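Local coordinates for sporozoite-specific SAG protein (Toxoplasma gondii, PDB 2WNK), which is a SAG2-related surface antigen of the sporozoite stage, built from two SRS domains, and may take part in contact with the host, at residues Ser11-Thr16 / Cys121-Leu126; Gly21-Phe26 / Thr83-Ala88; Leu32-Pro37 / Leu99-Gly104; Pro190-Ser195 / Leu205-Leu210. All coordinates share one frame; numbering follows the deposited sequence.

Contact 1: Ser11-Thr16 / Cys121-Leu126; sequences SSISFT and CGVHIL
Ser12-Thr16 and Cys121-Leu126 run parallel, their axes 4.6 Å apart at closest approach and 17° from exact alignment. Gly122 N donates to Ser11 O at the start of the pairing, and alternate residues carry the ladder on: Ile13 N donates to Gly122 O at 2.8 Å while Ile13 O accepts from His124 N, and Phe15 repeats the pattern with His124 O and Leu126 N. Ser12 OG, anti to its own backbone N (chi1 -179°), approaches Gly122 O at 2.9 Å, a weak bond whose proton could also go to Ile13 O.

On the face that carries Ile13, Phe15, Val123 and Ile125, Val123 serves two neighbours. Its CG2 lies 3.9 Å from Ile13 CG1, the side chains abreast and pointing the same way, whereas its CG1 sits at the ring edge of Phe15, 4.1 Å from CE2. Phe26 packs over this face. On the other face Thr16 CG2 rests 3.5 Å from Leu126 O, and the imidazole of His124 stacks with Phe97 and holds Ser95 OG through NE2. Cys121 is tied to Cys6 by a disulfide. Here the first and last strands of an SRS domain lie side by side, a parallel pair at the margin of a mixed beta sheet.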
# COMPACT_ATOMS: atom_id res chain seq x y z
N SER A 11 22.81 4.77 13.34
CA SER A 11 21.95 5.29 12.27
C SER A 11 20.80 4.33 12.06
O SER A 11 20.63 3.38 12.83
CB SER A 11 22.71 5.53 10.95
OG SER A 11 23.55 6.69 11.06
N SER A 12 20.01 4.58 11.02
CA SER A 12 18.77 3.86 10.88
C SER A 12 18.50 3.58 9.40
O SER A 12 19.05 4.21 8.50
CB SER A 12 17.63 4.69 11.49
OG SER A 12 16.39 4.03 11.41
N ILE A 13 17.66 2.59 9.17
CA ILE A 13 17.18 2.34 7.83
C ILE A 13 15.67 2.48 7.93
O ILE A 13 15.08 2.22 9.00
CB ILE A 13 17.58 0.93 7.29
CG1 ILE A 13 16.98 -0.18 8.15
CG2 ILE A 13 19.12 0.80 7.19
CD1 ILE A 13 17.25 -1.55 7.56
N SER A 14 15.05 2.95 6.85
CA SER A 14 13.64 3.22 6.89
C SER A 14 12.90 2.57 5.74
O SER A 14 13.43 2.42 4.62
CB SER A 14 13.34 4.72 6.93
OG SER A 14 13.99 5.37 5.85
N PHE A 15 11.67 2.16 6.04
CA PHE A 15 10.80 1.61 5.02
C PHE A 15 9.43 2.23 5.17
O PHE A 15 9.09 2.75 6.23
CB PHE A 15 10.65 0.10 5.19
CG PHE A 15 11.92 -0.63 5.20
CD1 PHE A 15 12.43 -1.22 4.04
CD2 PHE A 15 12.61 -0.81 6.40
CE1 PHE A 15 13.61 -1.94 4.08
CE2 PHE A 15 13.80 -1.53 6.43
CZ PHE A 15 14.30 -2.09 5.28
N THR A 16 8.64 2.14 4.11
CA THR A 16 7.27 2.62 4.15
C THR A 16 6.33 1.53 3.62
O THR A 16 6.62 0.90 2.59
CB THR A 16 7.11 3.89 3.31
OG1 THR A 16 8.03 4.89 3.76
CG2 THR A 16 5.69 4.42 3.42
N CYS A 121 21.58 -0.45 15.55
CA CYS A 121 21.13 0.12 14.29
C CYS A 121 19.61 0.10 14.32
O CYS A 121 19.02 -0.87 14.79
CB CYS A 121 21.69 -0.70 13.08
SG CYS A 121 21.21 0.01 11.46
N GLY A 122 18.96 1.18 13.85
CA GLY A 122 17.52 1.33 14.04
C GLY A 122 16.78 1.04 12.72
O GLY A 122 17.31 1.29 11.64
N VAL A 123 15.59 0.48 12.85
CA VAL A 123 14.71 0.19 11.72
C VAL A 123 13.41 0.91 11.97
O VAL A 123 12.78 0.69 13.02
CB VAL A 123 14.40 -1.29 11.65
CG1 VAL A 123 13.35 -1.56 10.53
CG2 VAL A 123 15.67 -2.06 11.35
N HIS A 124 13.06 1.83 11.07
CA HIS A 124 11.85 2.61 11.21
C HIS A 124 10.91 2.20 10.07
O HIS A 124 11.30 2.31 8.89
CB HIS A 124 12.17 4.08 11.08
CG HIS A 124 10.95 4.94 11.02
ND1 HIS A 124 10.84 6.00 10.15
CD2 HIS A 124 9.76 4.86 11.67
CE1 HIS A 124 9.65 6.56 10.29
NE2 HIS A 124 8.98 5.89 11.21
N ILE A 125 9.72 1.72 10.42
CA ILE A 125 8.74 1.37 9.39
C ILE A 125 7.57 2.33 9.52
O ILE A 125 6.90 2.36 10.57
CB ILE A 125 8.27 -0.08 9.49
CG1 ILE A 125 9.47 -1.05 9.38
CG2 ILE A 125 7.22 -0.33 8.40
CD1 ILE A 125 9.17 -2.51 9.78
N LEU A 126 7.37 3.12 8.47
CA LEU A 126 6.24 4.05 8.37
C LEU A 126 5.07 3.34 7.67
O LEU A 126 5.22 2.87 6.55
CB LEU A 126 6.63 5.29 7.58
CG LEU A 126 5.47 6.30 7.50
CD1 LEU A 126 5.09 6.79 8.87
CD2 LEU A 126 5.73 7.47 6.55

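Contact 2: Gly21-Phe26 / Thr83-Ala88; sequences GHVVRF and TLTVDA
Arg25 CG (chi1 -68°) lies anti to its carbonyl carbon, and the chain then runs extended to NE alongside Thr83; Thr83 OG1 (chi1 -55°) is likewise anti to its carbonyl carbon, with CG2 anti to the backbone N. The two side chains lie abreast, pointing the same way. Thr83 CG2 sits over one face of the guanidinium, 3.7 Å from Arg25 NH1. Arg25 NH1 also comes 3.1 Å from Thr83 OG1, but the angle is too poor for a hydrogen bond, so the pair meets mainly by packing. Two residues along, Val23 and Thr85 form another parallel-pointing pair, with Val23 CG1 4.1 Å from Thr85 OG1.

The backbones are antiparallel. Val24 and Leu84 make a hydrogen-bonded pair, Val24 N giving to Leu84 O and Leu84 N to Val24 O, each at 2.9 Å. Toward the start of strand 22-28 a longer bond joins Val86 N to His22 O (3.3 Å), and Gly21 N donates to Val86 O. The positive phi of Gly21 (89°) would press a CB against the preceding carbonyl O, which accounts for glycine there.

On the opposite face Val24 CB and Leu84 CB lie 4.3 Å apart. Phe15 and Val17 pack on Val24, and Ile125 on Leu84, so this sheet lies against the one holding strands 12-17 and 121-127, as the two layers of a beta sandwich. Backbone bonds thus join the strands, while apolar Val24, Leu84 and Val86 face the other sheet and the polar groups of Arg25, Thr83 and Thr85 lie on the opposite face.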
# COMPACT_ATOMS: atom_id res chain seq x y z
N GLY A 21 -1.48 -5.64 2.58
CA GLY A 21 -0.89 -6.87 2.06
C GLY A 21 0.55 -6.75 1.60
O GLY A 21 1.10 -7.73 1.07
N HIS A 22 1.17 -5.58 1.75
CA HIS A 22 2.56 -5.41 1.37
C HIS A 22 3.47 -5.90 2.50
O HIS A 22 3.05 -6.00 3.65
CB HIS A 22 2.87 -3.95 1.00
CG HIS A 22 2.59 -3.64 -0.45
ND1 HIS A 22 3.07 -2.51 -1.08
CD2 HIS A 22 1.91 -4.34 -1.39
CE1 HIS A 22 2.67 -2.52 -2.34
NE2 HIS A 22 1.97 -3.62 -2.56
N VAL A 23 4.71 -6.24 2.14
CA VAL A 23 5.64 -6.78 3.11
C VAL A 23 6.93 -5.96 3.14
O VAL A 23 7.38 -5.42 2.11
CB VAL A 23 5.96 -8.30 2.87
CG1 VAL A 23 4.78 -9.02 2.20
CG2 VAL A 23 7.25 -8.49 2.11
N VAL A 24 7.49 -5.84 4.34
CA VAL A 24 8.78 -5.25 4.54
C VAL A 24 9.74 -6.33 4.96
O VAL A 24 9.47 -7.09 5.86
CB VAL A 24 8.74 -4.14 5.64
CG1 VAL A 24 10.12 -3.56 5.83
CG2 VAL A 24 7.74 -3.07 5.23
N ARG A 25 10.87 -6.39 4.28
CA ARG A 25 11.92 -7.34 4.63
C ARG A 25 13.13 -6.55 5.06
O ARG A 25 13.55 -5.61 4.37
CB ARG A 25 12.27 -8.27 3.46
CG ARG A 25 11.17 -9.22 3.10
CD ARG A 25 11.54 -10.07 1.85
NE ARG A 25 10.35 -10.76 1.34
CZ ARG A 25 9.81 -11.81 1.93
NH1 ARG A 25 10.36 -12.30 3.04
NH2 ARG A 25 8.72 -12.36 1.42
N PHE A 26 13.66 -6.88 6.22
CA PHE A 26 14.90 -6.27 6.65
C PHE A 26 15.77 -7.27 7.38
O PHE A 26 15.32 -8.34 7.77
CB PHE A 26 14.64 -5.04 7.52
CG PHE A 26 13.96 -5.34 8.83
CD1 PHE A 26 14.71 -5.58 9.98
CD2 PHE A 26 12.58 -5.30 8.93
CE1 PHE A 26 14.10 -5.81 11.21
CE2 PHE A 26 11.95 -5.55 10.17
CZ PHE A 26 12.73 -5.80 11.31
N THR A 83 10.45 -10.34 8.47
CA THR A 83 9.39 -10.04 7.48
C THR A 83 8.19 -9.47 8.22
O THR A 83 7.59 -10.15 9.03
CB THR A 83 8.98 -11.32 6.70
OG1 THR A 83 10.15 -11.88 6.12
CG2 THR A 83 8.00 -11.00 5.59
N LEU A 84 7.85 -8.21 7.93
CA LEU A 84 6.69 -7.61 8.55
C LEU A 84 5.64 -7.56 7.46
O LEU A 84 5.84 -6.94 6.41
CB LEU A 84 6.98 -6.18 9.03
CG LEU A 84 5.71 -5.52 9.58
CD1 LEU A 84 5.44 -6.06 11.01
CD2 LEU A 84 5.78 -3.96 9.55
N THR A 85 4.52 -8.24 7.72
CA THR A 85 3.39 -8.22 6.81
C THR A 85 2.28 -7.38 7.40
O THR A 85 1.93 -7.55 8.57
CB THR A 85 2.85 -9.63 6.62
OG1 THR A 85 3.85 -10.42 5.99
CG2 THR A 85 1.60 -9.61 5.72
N VAL A 86 1.75 -6.44 6.61
CA VAL A 86 0.65 -5.60 7.06
C VAL A 86 -0.60 -5.91 6.23
O VAL A 86 -0.74 -5.41 5.11
CB VAL A 86 1.00 -4.11 6.97
CG1 VAL A 86 -0.14 -3.29 7.53
CG2 VAL A 86 2.29 -3.82 7.74
N ASP A 87 -1.48 -6.72 6.81
CA ASP A 87 -2.64 -7.30 6.14
C ASP A 87 -3.72 -6.24 5.88
O ASP A 87 -4.37 -6.24 4.83
CB ASP A 87 -3.23 -8.46 6.99
CG ASP A 87 -2.27 -9.67 7.10
OD1 ASP A 87 -1.78 -10.14 6.07
OD2 ASP A 87 -2.00 -10.15 8.24
N ALA A 88 -3.91 -5.33 6.83
CA ALA A 88 -4.84 -4.21 6.65
C ALA A 88 -4.16 -2.95 7.14
O ALA A 88 -3.46 -3.00 8.17
CB ALA A 88 -6.15 -4.46 7.41

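Contact 3: Leu32-Pro37 / Leu99-Gly104; sequences LEEIKP and LCQRTG
The carboxylates of Glu33 and Glu34 are both met from above their planes by groups of the 99-104 segment. Thr103 OG1 donates to Glu33 OE1 at 2.6 Å from 65° out of the plane, and Gly104 N reaches Glu34 OE1 at 3.2 Å from 46° out of it. The Glu34 carboxylate also crosses the side-chain amide of Gln101, their planes 52° apart. The guanidinium of Arg102 has Leu32 CD2 obliquely placed, 3.8 Å from NH1, which also forms a salt bridge to Glu9.

Behind these groups lies a short antiparallel ladder. Gln101 N gives to Glu34 O at 2.9 Å, while Lys36 N donates to Leu99 O and Leu99 N returns a bond to Lys36 O. Because Glu33 and Glu34 both face Gln101, the chain makes a classic beta bulge; Glu34 N bonds only weakly to Gln101 O. Leu32 CB packs 3.9 Å from Cys100 CB, beside the Cys28-Cys100 disulfide. That disulfide ties strand 94-101 to strand 22-28, while Glu33 and Glu34 bind the loop at 103-104, and the bonds these two carboxylates accept would tend to favour their charged forms.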
# COMPACT_ATOMS: atom_id res chain seq x y z
N LEU A 32 25.17 -7.36 14.70
CA LEU A 32 24.03 -6.79 15.42
C LEU A 32 22.82 -7.74 15.32
O LEU A 32 21.70 -7.34 14.94
CB LEU A 32 23.65 -5.41 14.86
CG LEU A 32 24.72 -4.32 14.97
CD1 LEU A 32 24.23 -3.02 14.33
CD2 LEU A 32 25.10 -4.12 16.43
N GLU A 33 23.11 -8.99 15.70
CA GLU A 33 22.26 -10.19 15.47
C GLU A 33 20.79 -9.85 15.69
O GLU A 33 19.93 -10.35 14.96
CB GLU A 33 22.80 -11.36 16.31
CG GLU A 33 21.87 -12.51 16.44
CD GLU A 33 22.11 -13.20 17.73
OE1 GLU A 33 21.87 -12.56 18.77
OE2 GLU A 33 22.55 -14.39 17.69
N GLU A 34 20.44 -9.20 16.79
CA GLU A 34 19.57 -9.76 17.83
C GLU A 34 18.55 -8.59 17.70
O GLU A 34 18.92 -7.41 17.85
CB GLU A 34 20.08 -9.75 19.26
CG GLU A 34 18.88 -9.97 20.23
CD GLU A 34 19.27 -10.03 21.69
OE1 GLU A 34 19.87 -11.04 22.07
OE2 GLU A 34 18.98 -9.07 22.43
N ILE A 35 17.29 -8.86 17.36
CA ILE A 35 16.29 -7.77 17.26
C ILE A 35 15.72 -7.39 18.63
O ILE A 35 15.60 -8.23 19.55
CB ILE A 35 15.10 -8.13 16.31
CG1 ILE A 35 14.29 -6.87 15.93
CG2 ILE A 35 14.21 -9.13 16.98
CD1 ILE A 35 13.15 -7.17 14.89
N LYS A 36 15.38 -6.11 18.77
CA LYS A 36 14.67 -5.58 19.94
C LYS A 36 13.42 -4.88 19.45
O LYS A 36 13.49 -4.15 18.48
CB LYS A 36 15.53 -4.55 20.65
CG LYS A 36 14.83 -4.00 21.88
CD LYS A 36 15.82 -3.73 22.96
CE LYS A 36 15.16 -3.86 24.33
NZ LYS A 36 14.53 -2.56 24.65
N PRO A 37 12.27 -5.13 20.08
CA PRO A 37 12.02 -5.98 21.25
C PRO A 37 12.35 -7.44 20.95
O PRO A 37 12.25 -7.88 19.80
CB PRO A 37 10.50 -5.89 21.46
CG PRO A 37 10.09 -4.62 20.74
CD PRO A 37 11.01 -4.58 19.54
N LEU A 99 15.22 -2.23 16.98
CA LEU A 99 16.66 -2.10 16.97
C LEU A 99 17.31 -3.43 16.63
O LEU A 99 16.84 -4.49 17.06
CB LEU A 99 17.16 -1.70 18.36
CG LEU A 99 16.76 -0.25 18.68
CD1 LEU A 99 16.93 0.06 20.16
CD2 LEU A 99 17.57 0.74 17.81
N CYS A 100 18.46 -3.35 15.95
CA CYS A 100 19.33 -4.50 15.76
C CYS A 100 20.50 -4.24 16.71
O CYS A 100 21.12 -3.17 16.65
CB CYS A 100 19.85 -4.53 14.32
SG CYS A 100 18.56 -4.83 13.02
N GLN A 101 20.75 -5.19 17.58
CA GLN A 101 21.73 -5.04 18.63
C GLN A 101 22.56 -6.29 18.79
O GLN A 101 22.19 -7.31 18.34
CB GLN A 101 21.05 -4.71 19.95
CG GLN A 101 20.32 -5.78 20.62
CD GLN A 101 19.47 -5.32 21.81
OE1 GLN A 101 18.98 -6.11 22.58
NE2 GLN A 101 19.29 -4.06 21.91
N ARG A 102 23.68 -6.16 19.48
CA ARG A 102 24.46 -7.31 19.88
C ARG A 102 23.66 -8.31 20.69
O ARG A 102 22.79 -7.98 21.43
CB ARG A 102 25.69 -6.86 20.70
CG ARG A 102 26.93 -6.65 19.89
CD ARG A 102 27.86 -5.54 20.37
NE ARG A 102 27.75 -4.50 19.37
CZ ARG A 102 28.04 -3.23 19.51
NH1 ARG A 102 27.82 -2.46 18.49
NH2 ARG A 102 28.60 -2.73 20.63
N THR A 103 24.00 -9.56 20.57
CA THR A 103 23.44 -10.60 21.38
C THR A 103 23.62 -10.26 22.83
O THR A 103 24.71 -9.94 23.22
CB THR A 103 24.19 -11.90 21.17
OG1 THR A 103 24.25 -12.17 19.78
CG2 THR A 103 23.49 -12.99 21.85
N GLY A 104 22.58 -10.36 23.64
CA GLY A 104 22.84 -10.03 25.04
C GLY A 104 22.02 -8.89 25.59
O GLY A 104 21.93 -8.77 26.82

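Contact 4: Pro190-Ser195 / Leu205-Leu210; sequences PHASRS and LSVTDL
His191 reaches across to Thr208 and Asp209 from its first side-chain carbon onward. His191 CB lies 3.3 Å from Thr208 OG1, which stands between its own backbone N and carbonyl carbon (chi1 67°); the two side chains cross at about a right angle. His191 CG is 4.0 Å from Thr208 OG1. Beyond it, His191 CD2 comes within 4.0 Å of Asp209 OD2, with ring and carboxylate planes 85° apart, and His191 NE2, at the tip, stays 4.4 Å from Asp209 OD2, near but not in contact. Pro190 CB lies over one ring face, offset toward the rim.

The segments belong to a beta hairpin of strands 193-194 and 202-207 in the second SRS domain, where Ser193 and Ser206 form an antiparallel hydrogen-bonded pair: Ser193 N to Ser206 O at 2.9 Å and Ser206 N to Ser193 O at 2.8 Å. Where the strands part, water takes over. Two waters each donate to Pro190 O and Asp209 O, and one of them also accepts from Thr208 N; a third joins His191 O to Ser193 OG. Leu205 CD1 touches Ser193 O at 3.4 Å, and the Leu205 side chain packs against Leu217, Tyr219 and Val233.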
# COMPACT_ATOMS: atom_id res chain seq x y z
N PRO A 190 -15.00 15.18 -21.94
CA PRO A 190 -14.13 16.34 -22.13
C PRO A 190 -13.77 16.93 -20.77
O PRO A 190 -14.64 17.01 -19.90
CB PRO A 190 -15.00 17.25 -22.93
CG PRO A 190 -15.70 16.25 -23.87
CD PRO A 190 -16.11 15.15 -22.90
N HIS A 191 -12.48 17.18 -20.58
CA HIS A 191 -11.96 17.92 -19.40
C HIS A 191 -11.81 17.04 -18.16
O HIS A 191 -11.34 17.49 -17.11
CB HIS A 191 -12.76 19.21 -19.06
CG HIS A 191 -13.27 19.99 -20.24
ND1 HIS A 191 -12.43 20.56 -21.17
CD2 HIS A 191 -14.53 20.30 -20.62
CE1 HIS A 191 -13.16 21.22 -22.06
NE2 HIS A 191 -14.44 21.06 -21.75
N ALA A 192 -12.22 15.78 -18.27
CA ALA A 192 -12.00 14.83 -17.19
C ALA A 192 -10.53 14.42 -17.10
O ALA A 192 -9.77 14.51 -18.07
CB ALA A 192 -12.86 13.62 -17.35
N SER A 193 -10.16 13.93 -15.93
CA SER A 193 -8.77 13.45 -15.70
C SER A 193 -8.72 12.33 -14.69
O SER A 193 -9.55 12.23 -13.80
CB SER A 193 -7.83 14.59 -15.25
OG SER A 193 -8.31 15.24 -14.08
N ARG A 194 -7.71 11.48 -14.84
CA ARG A 194 -7.46 10.39 -13.93
C ARG A 194 -6.11 10.65 -13.27
O ARG A 194 -5.16 11.04 -13.95
CB ARG A 194 -7.45 9.04 -14.69
CG ARG A 194 -7.48 7.84 -13.83
CD ARG A 194 -6.09 7.34 -13.59
NE ARG A 194 -5.64 6.47 -14.65
CZ ARG A 194 -4.41 5.97 -14.70
NH1 ARG A 194 -3.49 6.32 -13.80
NH2 ARG A 194 -4.06 5.16 -15.67
N SER A 195 -6.02 10.43 -11.95
CA SER A 195 -4.74 10.68 -11.23
C SER A 195 -3.71 9.57 -11.54
O SER A 195 -4.07 8.48 -12.00
CB SER A 195 -5.02 10.70 -9.71
OG SER A 195 -5.40 9.39 -9.26
N LEU A 205 -10.71 9.65 -10.17
CA LEU A 205 -11.24 10.10 -11.46
C LEU A 205 -12.01 11.39 -11.17
O LEU A 205 -12.92 11.38 -10.33
CB LEU A 205 -12.22 9.06 -12.01
CG LEU A 205 -12.91 9.63 -13.27
CD1 LEU A 205 -11.89 9.84 -14.43
CD2 LEU A 205 -14.05 8.72 -13.68
N SER A 206 -11.65 12.46 -11.89
CA SER A 206 -12.24 13.82 -11.71
C SER A 206 -12.94 14.28 -12.97
O SER A 206 -12.40 14.17 -14.10
CB SER A 206 -11.12 14.82 -11.38
OG SER A 206 -10.54 14.43 -10.09
N VAL A 207 -14.08 14.92 -12.78
CA VAL A 207 -14.79 15.53 -13.87
C VAL A 207 -15.03 17.00 -13.58
O VAL A 207 -15.22 17.37 -12.47
CB VAL A 207 -16.15 14.86 -14.22
CG1 VAL A 207 -16.02 13.38 -14.44
CG2 VAL A 207 -17.21 15.24 -13.28
N THR A 208 -15.01 17.82 -14.62
CA THR A 208 -15.53 19.15 -14.47
C THR A 208 -16.96 19.29 -14.96
O THR A 208 -17.86 19.14 -14.23
CB THR A 208 -14.61 20.23 -15.07
OG1 THR A 208 -14.55 20.12 -16.49
CG2 THR A 208 -13.25 20.06 -14.52
N ASP A 209 -17.15 19.41 -16.27
CA ASP A 209 -18.49 19.51 -16.78
C ASP A 209 -18.92 18.08 -17.02
O ASP A 209 -18.12 17.28 -17.44
CB ASP A 209 -18.54 20.23 -18.11
CG ASP A 209 -18.20 21.70 -18.00
OD1 ASP A 209 -18.52 22.34 -17.06
OD2 ASP A 209 -17.61 22.18 -18.92
N LEU A 210 -20.19 17.81 -16.79
CA LEU A 210 -20.74 16.52 -17.21
C LEU A 210 -20.85 16.48 -18.73
O LEU A 210 -21.03 17.51 -19.38
CB LEU A 210 -22.10 16.29 -16.54
CG LEU A 210 -22.05 16.08 -15.02
CD1 LEU A 210 -23.46 16.11 -14.44
CD2 LEU A 210 -21.29 14.84 -14.64
O HOH W 1 -15.27 16.68 -17.22
O HOH W 2 -17.45 16.69 -20.14
O HOH W 3 -10.33 16.91 -14.50

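Overall arrangement
From the N terminus, strand 12-17 opens the longest loop, which contact 1 closes at 121-126. Nested within it, contact 2 closes at 83-88 and contact 3 at 99-104; the two cross, because 21-26, 32-37, 83-88 and 99-104 alternate along the chain. Contacts 1 and 3 lie in one mixed sheet, joined through neighbouring strands 121-127 and 94-101 by a probable hydrogen bond from Cys100 N to Cys121 O. Contact 2 belongs to the facing sheet, and Phe15 and Phe26 help seal the two layers. Contact 4 follows in series, closing the nine-residue connection between 190-195 and 205-210 in the second SRS domain, its centre about 39 Å from that of contact 1.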